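NEQ263 (Nanoarchaeum equitans Kin4-M, PDB 5BN3) probably binds ATP as the NeqB subunit of an unusual archaeal ATP synthase catalytic core, which it forms together with NeqA. Local coordinates at residues 19-24 / 28-33; 40-45 / 236-241; 5-10 / 193-198; 59-64 / 77-82. All coordinates share one frame; numbering follows the deposited sequence.

Contact 1 (19-24 / 28-33)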
loop_
_atom_site.group_PDB
_atom_site.type_symbol
_atom_site.label_atom_id
_atom_site.label_comp_id
_atom_site.label_asym_id
_atom_site.label_seq_id
_atom_site.Cartn_x
_atom_site.Cartn_y
_atom_site.Cartn_z
ATOM N N GLY B 19 -25.121 23.541 11.212
ATOM C CA GLY B 19 -24.463 23.906 12.455
ATOM C C GLY B 19 -25.414 24.284 13.579
ATOM O O GLY B 19 -24.978 24.650 14.670
ATOM N N GLU B 20 -26.712 24.183 13.311
ATOM C CA GLU B 20 -27.752 24.611 14.247
ATOM C C GLU B 20 -27.775 23.785 15.537
ATOM O O GLU B 20 -27.672 22.558 15.502
ATOM C CB GLU B 20 -29.116 24.533 13.548
ATOM C CG GLU B 20 -30.324 24.899 14.386
ATOM C CD GLU B 20 -31.623 24.744 13.612
ATOM O OE1 GLU B 20 -32.633 25.358 14.014
ATOM O OE2 GLU B 20 -31.637 24.006 12.601
ATOM N N VAL B 21 -27.907 24.468 16.671
ATOM C CA VAL B 21 -28.043 23.802 17.964
ATOM C C VAL B 21 -29.509 23.496 18.241
ATOM O O VAL B 21 -30.359 24.384 18.168
ATOM C CB VAL B 21 -27.511 24.679 19.105
ATOM C CG1 VAL B 21 -27.615 23.944 20.431
ATOM C CG2 VAL B 21 -26.078 25.074 18.839
ATOM N N ILE B 22 -29.805 22.239 18.558
ATOM C CA ILE B 22 -31.172 21.846 18.883
ATOM C C ILE B 22 -31.272 21.252 20.287
ATOM O O ILE B 22 -30.438 20.435 20.690
ATOM C CB ILE B 22 -31.765 20.878 17.832
ATOM C CG1 ILE B 22 -30.920 19.609 17.714
ATOM C CG2 ILE B 22 -31.872 21.563 16.477
ATOM C CD1 ILE B 22 -31.375 18.674 16.606
ATOM N N ASP B 23 -32.283 21.685 21.035
ATOM C CA ASP B 23 -32.511 21.180 22.383
ATOM C C ASP B 23 -33.402 19.945 22.365
ATOM O O ASP B 23 -34.464 19.938 21.739
ATOM C CB ASP B 23 -33.149 22.255 23.269
ATOM C CG ASP B 23 -32.128 23.197 23.881
ATOM O OD1 ASP B 23 -31.490 22.816 24.885
ATOM O OD2 ASP B 23 -31.976 24.326 23.372
ATOM N N LEU B 24 -32.954 18.895 23.041
ATOM C CA LEU B 24 -33.802 17.746 23.315
ATOM C C LEU B 24 -34.168 17.802 24.791
ATOM O O LEU B 24 -33.803 18.755 25.482
ATOM C CB LEU B 24 -33.075 16.444 22.977
ATOM C CG LEU B 24 -32.693 16.308 21.502
ATOM C CD1 LEU B 24 -31.869 15.065 21.260
ATOM C CD2 LEU B 24 -33.941 16.279 20.647
ATOM N N LYS B 28 -28.502 18.231 24.169
ATOM C CA LYS B 28 -28.485 19.038 22.953
ATOM C C LYS B 28 -27.861 18.279 21.787
ATOM O O LYS B 28 -27.273 17.212 21.972
ATOM C CB LYS B 28 -27.711 20.337 23.184
ATOM C CG LYS B 28 -28.303 21.241 24.247
ATOM C CD LYS B 28 -27.426 22.463 24.470
ATOM C CE LYS B 28 -27.907 23.288 25.654
ATOM N NZ LYS B 28 -26.956 24.390 25.982
ATOM N N ALA B 29 -27.990 18.839 20.589
ATOM C CA ALA B 29 -27.377 18.258 19.398
ATOM C C ALA B 29 -26.960 19.345 18.418
ATOM O O ALA B 29 -27.484 20.458 18.453
ATOM C CB ALA B 29 -28.323 17.277 18.727
ATOM N N ILE B 30 -26.011 19.014 17.546
ATOM C CA ILE B 30 -25.581 19.926 16.495
ATOM C C ILE B 30 -25.951 19.339 15.141
ATOM O O ILE B 30 -25.600 18.196 14.846
ATOM C CB ILE B 30 -24.055 20.147 16.521
ATOM C CG1 ILE B 30 -23.605 20.693 17.879
ATOM C CG2 ILE B 30 -23.630 21.081 15.397
ATOM C CD1 ILE B 30 -24.175 22.053 18.220
ATOM N N VAL B 31 -26.656 20.113 14.319
ATOM C CA VAL B 31 -26.986 19.677 12.965
ATOM C C VAL B 31 -25.725 19.699 12.104
ATOM O O VAL B 31 -25.112 20.749 11.921
ATOM C CB VAL B 31 -28.066 20.574 12.329
ATOM C CG1 VAL B 31 -28.321 20.161 10.891
ATOM C CG2 VAL B 31 -29.354 20.499 13.134
ATOM N N ILE B 32 -25.338 18.537 11.585
ATOM C CA ILE B 32 -24.105 18.418 10.810
ATOM C C ILE B 32 -24.363 18.209 9.318
ATOM O O ILE B 32 -23.437 18.260 8.510
ATOM C CB ILE B 32 -23.207 17.279 11.338
ATOM C CG1 ILE B 32 -23.954 15.944 11.299
ATOM C CG2 ILE B 32 -22.731 17.582 12.749
ATOM C CD1 ILE B 32 -23.097 14.745 11.666
ATOM N N ALA B 33 -25.619 17.965 8.956
ATOM C CA ALA B 33 -25.988 17.795 7.552
ATOM C C ALA B 33 -27.422 18.248 7.298
ATOM O O ALA B 33 -28.284 18.107 8.167
ATOM C CB ALA B 33 -25.807 16.352 7.123
#

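Contact 2 (40-45 / 236-241)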
loop_
_atom_site.group_PDB
_atom_site.type_symbol
_atom_site.label_atom_id
_atom_site.label_comp_id
_atom_site.label_asym_id
_atom_site.label_seq_id
_atom_site.Cartn_x
_atom_site.Cartn_y
_atom_site.Cartn_z
ATOM N N LEU B 40 -29.172 15.587 9.876
ATOM C CA LEU B 40 -28.433 14.669 10.732
ATOM C C LEU B 40 -27.855 15.489 11.876
ATOM O O LEU B 40 -27.346 16.589 11.656
ATOM C CB LEU B 40 -27.309 13.975 9.959
ATOM C CG LEU B 40 -27.684 13.084 8.771
ATOM C CD1 LEU B 40 -26.464 12.351 8.218
ATOM C CD2 LEU B 40 -28.766 12.094 9.155
ATOM N N ALA B 41 -27.942 14.971 13.097
ATOM C CA ALA B 41 -27.427 15.701 14.250
ATOM C C ALA B 41 -26.559 14.838 15.159
ATOM O O ALA B 41 -26.751 13.625 15.253
ATOM C CB ALA B 41 -28.564 16.331 15.037
ATOM N N LEU B 42 -25.604 15.478 15.828
ATOM C CA LEU B 42 -24.723 14.789 16.765
ATOM C C LEU B 42 -25.053 15.171 18.198
ATOM O O LEU B 42 -25.008 16.348 18.561
ATOM C CB LEU B 42 -23.257 15.121 16.478
ATOM C CG LEU B 42 -22.615 14.416 15.288
ATOM C CD1 LEU B 42 -21.146 14.764 15.187
ATOM C CD2 LEU B 42 -22.788 12.927 15.432
ATOM N N LEU B 43 -25.373 14.169 19.010
ATOM C CA LEU B 43 -25.713 14.387 20.410
ATOM C C LEU B 43 -24.507 14.876 21.210
ATOM O O LEU B 43 -23.374 14.460 20.962
ATOM C CB LEU B 43 -26.265 13.097 21.021
ATOM C CG LEU B 43 -27.532 12.553 20.360
ATOM C CD1 LEU B 43 -27.856 11.158 20.860
ATOM C CD2 LEU B 43 -28.693 13.488 20.620
ATOM N N PHE B 44 -24.762 15.770 22.160
ATOM C CA PHE B 44 -23.725 16.266 23.058
ATOM C C PHE B 44 -23.219 15.144 23.956
ATOM O O PHE B 44 -22.026 15.058 24.242
ATOM C CB PHE B 44 -24.267 17.409 23.921
ATOM C CG PHE B 44 -24.202 18.759 23.262
ATOM C CD1 PHE B 44 -24.501 18.909 21.917
ATOM C CD2 PHE B 44 -23.860 19.883 23.998
ATOM C CE1 PHE B 44 -24.448 20.152 21.314
ATOM C CE2 PHE B 44 -23.807 21.132 23.402
ATOM C CZ PHE B 44 -24.101 21.265 22.059
ATOM N N ASP B 45 -24.135 14.285 24.395
ATOM C CA ASP B 45 -23.781 13.189 25.291
ATOM C C ASP B 45 -24.742 12.010 25.179
ATOM O O ASP B 45 -25.619 11.994 24.314
ATOM C CB ASP B 45 -23.724 13.682 26.738
ATOM C CG ASP B 45 -24.901 14.564 27.101
ATOM O OD1 ASP B 45 -25.952 14.465 26.438
ATOM O OD2 ASP B 45 -24.775 15.361 28.055
ATOM N N ARG B 236 -12.626 12.544 11.998
ATOM C CA ARG B 236 -12.852 11.427 11.087
ATOM C C ARG B 236 -14.138 10.694 11.442
ATOM O O ARG B 236 -14.859 10.216 10.564
ATOM C CB ARG B 236 -11.666 10.461 11.136
ATOM C CG ARG B 236 -11.848 9.202 10.306
ATOM C CD ARG B 236 -10.576 8.371 10.282
ATOM N NE ARG B 236 -10.173 7.943 11.621
ATOM C CZ ARG B 236 -9.039 7.302 11.892
ATOM N NH1 ARG B 236 -8.190 7.011 10.918
ATOM N NH2 ARG B 236 -8.755 6.958 13.138
ATOM N N GLU B 237 -14.417 10.604 12.737
ATOM C CA GLU B 237 -15.625 9.944 13.204
ATOM C C GLU B 237 -16.863 10.668 12.676
ATOM O O GLU B 237 -17.798 10.042 12.174
ATOM C CB GLU B 237 -15.634 9.889 14.730
ATOM C CG GLU B 237 -16.794 9.110 15.298
ATOM C CD GLU B 237 -16.665 8.861 16.784
ATOM O OE1 GLU B 237 -15.603 9.180 17.366
ATOM O OE2 GLU B 237 -17.630 8.340 17.375
ATOM N N ILE B 238 -16.846 11.994 12.778
ATOM C CA ILE B 238 -17.929 12.831 12.275
ATOM C C ILE B 238 -18.006 12.787 10.754
ATOM O O ILE B 238 -19.092 12.675 10.182
ATOM C CB ILE B 238 -17.753 14.289 12.745
ATOM C CG1 ILE B 238 -17.758 14.342 14.274
ATOM C CG2 ILE B 238 -18.844 15.180 12.171
ATOM C CD1 ILE B 238 -17.516 15.713 14.845
ATOM N N SER B 239 -16.851 12.873 10.101
ATOM C CA SER B 239 -16.787 12.813 8.646
ATOM C C SER B 239 -17.371 11.516 8.096
ATOM O O SER B 239 -17.953 11.511 7.018
ATOM C CB SER B 239 -15.343 12.968 8.169
ATOM O OG SER B 239 -15.254 12.773 6.771
ATOM N N THR B 240 -17.205 10.428 8.843
ATOM C CA THR B 240 -17.683 9.109 8.433
ATOM C C THR B 240 -19.180 8.937 8.724
ATOM O O THR B 240 -19.876 8.197 8.023
ATOM C CB THR B 240 -16.872 7.989 9.128
ATOM O OG1 THR B 240 -15.472 8.193 8.890
ATOM C CG2 THR B 240 -17.265 6.629 8.599
ATOM N N LEU B 241 -19.674 9.636 9.744
ATOM C CA LEU B 241 -21.101 9.618 10.074
ATOM C C LEU B 241 -21.904 10.343 8.999
ATOM O O LEU B 241 -22.931 9.849 8.533
ATOM C CB LEU B 241 -21.344 10.238 11.450
ATOM C CG LEU B 241 -20.985 9.342 12.635
ATOM C CD1 LEU B 241 -21.157 10.089 13.942
ATOM C CD2 LEU B 241 -21.836 8.084 12.628
#

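Contact 3 (5-10 / 193-198)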
loop_
_atom_site.group_PDB
_atom_site.type_symbol
_atom_site.label_atom_id
_atom_site.label_comp_id
_atom_site.label_asym_id
_atom_site.label_seq_id
_atom_site.Cartn_x
_atom_site.Cartn_y
_atom_site.Cartn_z
ATOM N N LYS B 5 -28.846 6.251 16.415
ATOM C CA LYS B 5 -27.739 5.366 16.751
ATOM C C LYS B 5 -26.623 6.238 17.290
ATOM O O LYS B 5 -25.788 6.723 16.524
ATOM C CB LYS B 5 -27.255 4.539 15.559
ATOM C CG LYS B 5 -26.172 3.541 15.963
ATOM C CD LYS B 5 -25.843 2.546 14.870
ATOM C CE LYS B 5 -24.795 1.561 15.362
ATOM N NZ LYS B 5 -23.568 2.247 15.848
ATOM N N PRO B 6 -26.619 6.447 18.617
ATOM C CA PRO B 6 -25.741 7.390 19.322
ATOM C C PRO B 6 -24.294 7.308 18.851
ATOM O O PRO B 6 -23.778 6.206 18.655
ATOM C CB PRO B 6 -25.850 6.938 20.779
ATOM C CG PRO B 6 -27.219 6.358 20.876
ATOM C CD PRO B 6 -27.461 5.679 19.553
ATOM N N PRO B 7 -23.641 8.467 18.672
ATOM C CA PRO B 7 -24.188 9.795 18.971
ATOM C C PRO B 7 -25.007 10.404 17.830
ATOM O O PRO B 7 -25.276 11.606 17.873
ATOM C CB PRO B 7 -22.926 10.632 19.186
ATOM C CG PRO B 7 -21.938 10.021 18.245
ATOM C CD PRO B 7 -22.244 8.541 18.208
ATOM N N LEU B 8 -25.400 9.608 16.839
ATOM C CA LEU B 8 -26.091 10.156 15.670
ATOM C C LEU B 8 -27.616 10.036 15.734
ATOM O O LEU B 8 -28.154 8.985 16.084
ATOM C CB LEU B 8 -25.585 9.501 14.380
ATOM C CG LEU B 8 -26.152 10.072 13.077
ATOM C CD1 LEU B 8 -25.672 11.496 12.872
ATOM C CD2 LEU B 8 -25.784 9.211 11.877
ATOM N N ILE B 9 -28.299 11.127 15.398
ATOM C CA ILE B 9 -29.742 11.095 15.180
ATOM C C ILE B 9 -30.089 11.654 13.802
ATOM O O ILE B 9 -29.476 12.617 13.337
ATOM C CB ILE B 9 -30.539 11.848 16.281
ATOM C CG1 ILE B 9 -30.188 13.337 16.305
ATOM C CG2 ILE B 9 -30.295 11.223 17.642
ATOM C CD1 ILE B 9 -31.013 14.145 17.300
ATOM N N ALA B 10 -31.055 11.022 13.140
ATOM C CA ALA B 10 -31.589 11.541 11.887
ATOM C C ALA B 10 -32.963 12.116 12.182
ATOM O O ALA B 10 -33.786 11.469 12.834
ATOM C CB ALA B 10 -31.681 10.451 10.844
ATOM N N ASP B 193 -13.862 8.985 26.070
ATOM C CA ASP B 193 -15.061 8.278 25.622
ATOM C C ASP B 193 -16.241 9.215 25.349
ATOM O O ASP B 193 -17.385 8.771 25.253
ATOM C CB ASP B 193 -15.463 7.198 26.635
ATOM C CG ASP B 193 -15.874 7.776 27.976
ATOM O OD1 ASP B 193 -15.491 8.925 28.282
ATOM O OD2 ASP B 193 -16.580 7.076 28.734
ATOM N N SER B 194 -15.956 10.506 25.208
ATOM C CA SER B 194 -16.999 11.497 24.958
ATOM C C SER B 194 -17.443 11.515 23.495
ATOM O O SER B 194 -16.793 10.922 22.630
ATOM C CB SER B 194 -16.530 12.890 25.384
ATOM O OG SER B 194 -15.423 13.318 24.611
ATOM N N SER B 195 -18.560 12.185 23.229
ATOM C CA SER B 195 -19.051 12.360 21.864
ATOM C C SER B 195 -18.006 13.091 21.029
ATOM O O SER B 195 -17.307 13.971 21.540
ATOM C CB SER B 195 -20.361 13.154 21.875
ATOM O OG SER B 195 -20.782 13.470 20.560
ATOM N N PRO B 196 -17.884 12.723 19.744
ATOM C CA PRO B 196 -16.886 13.374 18.890
ATOM C C PRO B 196 -17.140 14.871 18.727
ATOM O O PRO B 196 -16.186 15.610 18.494
ATOM C CB PRO B 196 -17.037 12.650 17.544
ATOM C CG PRO B 196 -18.394 12.033 17.582
ATOM C CD PRO B 196 -18.635 11.682 19.021
ATOM N N ILE B 197 -18.391 15.309 18.846
ATOM C CA ILE B 197 -18.702 16.733 18.747
ATOM C C ILE B 197 -18.099 17.532 19.913
ATOM O O ILE B 197 -17.682 18.675 19.733
ATOM C CB ILE B 197 -20.232 16.990 18.618
ATOM C CG1 ILE B 197 -20.514 18.436 18.206
ATOM C CG2 ILE B 197 -20.957 16.674 19.915
ATOM C CD1 ILE B 197 -20.171 18.734 16.771
ATOM N N GLU B 198 -18.032 16.930 21.099
ATOM C CA GLU B 198 -17.420 17.608 22.240
ATOM C C GLU B 198 -15.908 17.712 22.051
ATOM O O GLU B 198 -15.287 18.705 22.439
ATOM C CB GLU B 198 -17.733 16.889 23.558
ATOM C CG GLU B 198 -17.122 17.594 24.768
ATOM C CD GLU B 198 -17.443 16.935 26.095
ATOM O OE1 GLU B 198 -18.308 16.031 26.138
ATOM O OE2 GLU B 198 -16.824 17.330 27.106
#

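Contact 4 (59-64 / 77-82)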
loop_
_atom_site.group_PDB
_atom_site.type_symbol
_atom_site.label_atom_id
_atom_site.label_comp_id
_atom_site.label_asym_id
_atom_site.label_seq_id
_atom_site.Cartn_x
_atom_site.Cartn_y
_atom_site.Cartn_z
ATOM N N ASN B 59 -29.697 29.105 16.106
ATOM C CA ASN B 59 -28.324 29.586 15.972
ATOM C C ASN B 59 -27.297 28.466 16.095
ATOM O O ASN B 59 -27.596 27.398 16.626
ATOM C CB ASN B 59 -28.032 30.683 17.004
ATOM C CG ASN B 59 -28.316 30.239 18.430
ATOM O OD1 ASN B 59 -29.424 30.417 18.939
ATOM N ND2 ASN B 59 -27.311 29.667 19.086
ATOM N N THR B 60 -26.088 28.713 15.592
ATOM C CA THR B 60 -24.977 27.780 15.773
ATOM C C THR B 60 -24.440 27.928 17.191
ATOM O O THR B 60 -24.811 28.868 17.895
ATOM C CB THR B 60 -23.848 28.012 14.745
ATOM O OG1 THR B 60 -23.225 29.280 14.980
ATOM C CG2 THR B 60 -24.403 27.981 13.333
ATOM N N TYR B 61 -23.570 27.014 17.611
ATOM C CA TYR B 61 -23.121 26.994 19.003
ATOM C C TYR B 61 -22.234 28.180 19.383
ATOM O O TYR B 61 -21.251 28.489 18.706
ATOM C CB TYR B 61 -22.426 25.673 19.351
ATOM C CG TYR B 61 -22.191 25.503 20.836
ATOM C CD1 TYR B 61 -23.235 25.178 21.689
ATOM C CD2 TYR B 61 -20.929 25.676 21.385
ATOM C CE1 TYR B 61 -23.029 25.028 23.047
ATOM C CE2 TYR B 61 -20.714 25.526 22.741
ATOM C CZ TYR B 61 -21.768 25.205 23.565
ATOM O OH TYR B 61 -21.562 25.054 24.915
ATOM N N LYS B 62 -22.599 28.833 20.481
ATOM C CA LYS B 62 -21.869 29.993 20.968
ATOM C C LYS B 62 -21.578 29.865 22.458
ATOM O O LYS B 62 -22.259 29.129 23.172
ATOM C CB LYS B 62 -22.665 31.277 20.694
ATOM C CG LYS B 62 -22.965 31.535 19.224
ATOM C CD LYS B 62 -23.776 32.812 19.045
ATOM C CE LYS B 62 -24.073 33.080 17.578
ATOM N NZ LYS B 62 -24.870 34.323 17.384
ATOM N N ILE B 63 -20.559 30.578 22.924
ATOM C CA ILE B 63 -20.265 30.637 24.350
ATOM C C ILE B 63 -20.206 32.082 24.830
ATOM O O ILE B 63 -19.852 32.987 24.071
ATOM C CB ILE B 63 -18.940 29.925 24.708
ATOM C CG1 ILE B 63 -17.770 30.536 23.934
ATOM C CG2 ILE B 63 -19.044 28.432 24.437
ATOM C CD1 ILE B 63 -16.406 30.178 24.506
ATOM N N ALA B 64 -20.562 32.296 26.092
ATOM C CA ALA B 64 -20.402 33.605 26.710
ATOM C C ALA B 64 -18.925 33.809 27.009
ATOM O O ALA B 64 -18.307 32.973 27.666
ATOM C CB ALA B 64 -21.217 33.685 27.986
ATOM N N PHE B 77 -17.576 21.777 25.842
ATOM C CA PHE B 77 -18.588 22.735 25.408
ATOM C C PHE B 77 -18.458 24.063 26.153
ATOM O O PHE B 77 -19.192 25.014 25.879
ATOM C CB PHE B 77 -19.991 22.156 25.605
ATOM C CG PHE B 77 -20.247 20.904 24.816
ATOM C CD1 PHE B 77 -20.367 20.951 23.435
ATOM C CD2 PHE B 77 -20.384 19.680 25.455
ATOM C CE1 PHE B 77 -20.610 19.800 22.703
ATOM C CE2 PHE B 77 -20.627 18.525 24.729
ATOM C CZ PHE B 77 -20.740 18.586 23.351
ATOM N N GLY B 78 -17.521 24.125 27.095
ATOM C CA GLY B 78 -17.324 25.328 27.884
ATOM C C GLY B 78 -18.222 25.380 29.107
ATOM O O GLY B 78 -18.314 26.411 29.779
ATOM N N GLU B 79 -18.893 24.268 29.394
ATOM C CA GLU B 79 -19.760 24.178 30.563
ATOM C C GLU B 79 -18.933 23.837 31.791
ATOM O O GLU B 79 -18.065 22.965 31.736
ATOM C CB GLU B 79 -20.843 23.118 30.343
ATOM C CG GLU B 79 -21.798 23.443 29.202
ATOM C CD GLU B 79 -22.518 22.215 28.678
ATOM O OE1 GLU B 79 -22.118 21.087 29.040
ATOM O OE2 GLU B 79 -23.482 22.375 27.901
ATOM N N PRO B 80 -19.209 24.515 32.915
ATOM C CA PRO B 80 -18.381 24.334 34.110
ATOM C C PRO B 80 -18.453 22.922 34.677
ATOM O O PRO B 80 -19.530 22.321 34.723
ATOM C CB PRO B 80 -18.985 25.332 35.105
ATOM C CG PRO B 80 -20.403 25.485 34.669
ATOM C CD PRO B 80 -20.365 25.394 33.168
ATOM N N ILE B 81 -17.302 22.396 35.084
ATOM C CA ILE B 81 -17.250 21.136 35.807
ATOM C C ILE B 81 -17.222 21.443 37.297
ATOM O O ILE B 81 -17.986 20.868 38.072
ATOM C CB ILE B 81 -16.000 20.306 35.439
ATOM C CG1 ILE B 81 -16.035 19.898 33.963
ATOM C CG2 ILE B 81 -15.897 19.073 36.326
ATOM C CD1 ILE B 81 -14.773 19.197 33.493
ATOM N N LYS B 82 -16.347 22.368 37.689
ATOM C CA LYS B 82 -16.154 22.698 39.100
ATOM C C LYS B 82 -17.409 23.256 39.778
ATOM O O LYS B 82 -17.626 23.016 40.965
ATOM C CB LYS B 82 -14.964 23.651 39.297
ATOM C CG LYS B 82 -15.237 25.104 38.936
ATOM C CD LYS B 82 -14.901 25.380 37.488
ATOM C CE LYS B 82 -15.965 26.219 36.800
ATOM N NZ LYS B 82 -15.959 27.656 37.190
#

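Contact 1 (19-24 / 28-33)
The carbonyl oxygen of Ala-29 is gripped by two donors from strand 20-23: the amide N of Ile-22 lies 2.9 Å from Ala-29 O on a nearly straight path (170° at the hydrogen), and CA of Val-21 adds a weaker CA-H...O contact to the same oxygen at 3.4 Å. The return bond, from Ala-29 N to Ile-22 O, is also 2.9 Å long but more bent, at 142°. Two residues along, Val-31 N binds Glu-20 O at 2.9 Å, and Gly-19 N reaches Val-31 O. This ladder belongs to an antiparallel beta hairpin within the six-stranded sheet of the N-terminal domain, where Ile-22 and Ala-29 form a hydrogen-bonded pair and Val-21 and Ile-30 a non-hydrogen-bonded one. On the face carrying Val-21 and Ile-30, CG2 of Val-21 meets CD1 of Ile-30 at 3.6 Å. On the other face, CG1 of Ile-22 sits between its own backbone N and carbonyl carbon (chi1 59°), which lays it against CB of Ala-29, also at 3.6 Å. Asp-23 and Lys-28 run side by side; the lysine's extended methylenes pass Asp-23 OD1, while Asp-23 OD2 is bonded to Gln-57. Glu-20 OE1 leaves the hairpin for a salt bridge with Arg-56.

Contact 2 (40-45 / 236-241)
Leu-42 makes the main apolar contact with helix 228-241, splitting its two methyl groups between two side chains one turn apart on the helix. CD1 settles among the branches of Ile-238, 3.5 Å from that residue's CG1 and 3.8 Å from both its CG2 and its CD1. The other methyl, CD2, meets Leu-241 CD1 at 3.6 Å. Because CG of Leu-42 is anti to its carbonyl carbon (chi1 -77°), the fork opens over the gap between Ile-238 and Leu-241, which lie three residues apart on one side of the helix. Leu-40 touches more lightly, its CD1 standing 4.3 Å from the backbone O of Leu-241.

Between the two segments the contact is apolar; within the helix, Arg-236 O accepts both Thr-240 N and, at 2.7 Å, Thr-240 OG1, the two donors arriving from opposite faces of the carbonyl plane. Arg-236 pairs with Asp-233 of its own chain and with Glu-342 of the neighbouring V-type ATP synthase alpha chain, whose Arg-351 pairs with Glu-237.

The axes of strand 40-43 and helix 236-241 approach to 10.6 Å, with directions 149° apart, roughly antiparallel. A beta sheet resting on a helix through interleaved aliphatic side chains is the result, and here it joins the N-terminal beta domain to the nucleotide-binding domain of P-loop NTPase type, an arrangement consistent with that of the ATPase alpha/beta family.

Contact 3 (5-10 / 193-198)
Pro-7 offers its ring to the start of helix 196-215, and CB and CG find different neighbours. CB lies 3.8 Å from Ser-195 OG, a van der Waals approach to a hydroxyl that is occupied elsewhere. One atom further out, CG packs on the pyrrolidine ring of Pro-196, at 3.8 Å from its CD and 4.1 Å from its CG. The two proline rings cross obliquely, so the contact is between a corner of one and the CG-CD side of the other. Beyond them, Arg-351 of the neighbouring V-type ATP synthase alpha chain packs on both prolines.

The hydroxyl beside CB has its own work. With OG anti to the backbone N (chi1 173°), Ser-195 bonds to the carbonyl O of Leu-43 in strand 38-43, and it also accepts a weak capping bond from Ile-197 N, 3.5 Å from OG. One side chain thereby ties the start of the helix to the end of an inner strand of the N-terminal sheet.

Pro-7 is presented by an unusual backbone. The peptide bond before it is cis, and Leu-8 N binds Lys-5 O at 2.9 Å, with Lys-5 N binding Leu-8 O in return. These features describe a type VIa turn linking strands 3-5 and 8-12 of a beta hairpin, set against a serine N-cap followed by proline in the first turn of the helix.

Contact 4 (59-64 / 77-82)
Tyr-61 drives its hydroxyl into the backbone of the 77-82 loop, donating a hydrogen bond of 2.6 Å from OH to Phe-77 O. The approach is well off the carbonyl axis, at 130°, with the donor tilted 21° from the carbonyl plane; the oxygen itself lies in plane with the tyrosine ring, at its edge, and CE2 and CZ of Tyr-61 each lie 3.5 Å from Phe-77 O. The same oxygen is flanked by Ile-63 CG2 at 3.7 Å, and Phe-77 CB packs 3.4 Å from Tyr-61 OH. With CG anti to the backbone N (chi1 -169°), the tyrosine reaches across from the segment just past a corner in the chain, while its side chain crosses that of Phe-77 at about a right angle. The loop holding the acceptor begins in an Asx turn: Asn-75 OD1 accepts Phe-77 N, and also Glu-79 N, as the chain leaves strand 73-75 of the nucleotide-binding domain's mixed sheet. Packing loosens beyond Gly-78. Glu-79 OE2 stays 4.4 Å from Tyr-61 OH, too far for a bond, and Ile-81 and Lys-82 lie on the solvent-exposed side of the loop. Phe-77, by contrast, is buried, stacked with Phe-44 and covered by helix 196-215.

Together the four contacts show how a small beta domain is anchored to a larger nucleotide-binding one. Contact 1 is internal to the N-terminal sheet; contacts 2 and 3, with centres only 5 Å apart, dock strand 38-43 and the turn leading into strand 8-12 on helix 228-241 and the start of helix 196-215, respectively. Contacts 1 and 2 are 10 Å apart and share backbone bonding between strands 28-35 and 38-43. Contact 4 is more distant, about 18 Å from contact 2 between centres, yet Phe-44 and Phe-77 bridge them, and Ile-197 of contact 3 touches both Phe-77 and Ile-30. All four lie away from the ADP-binding Arg-326.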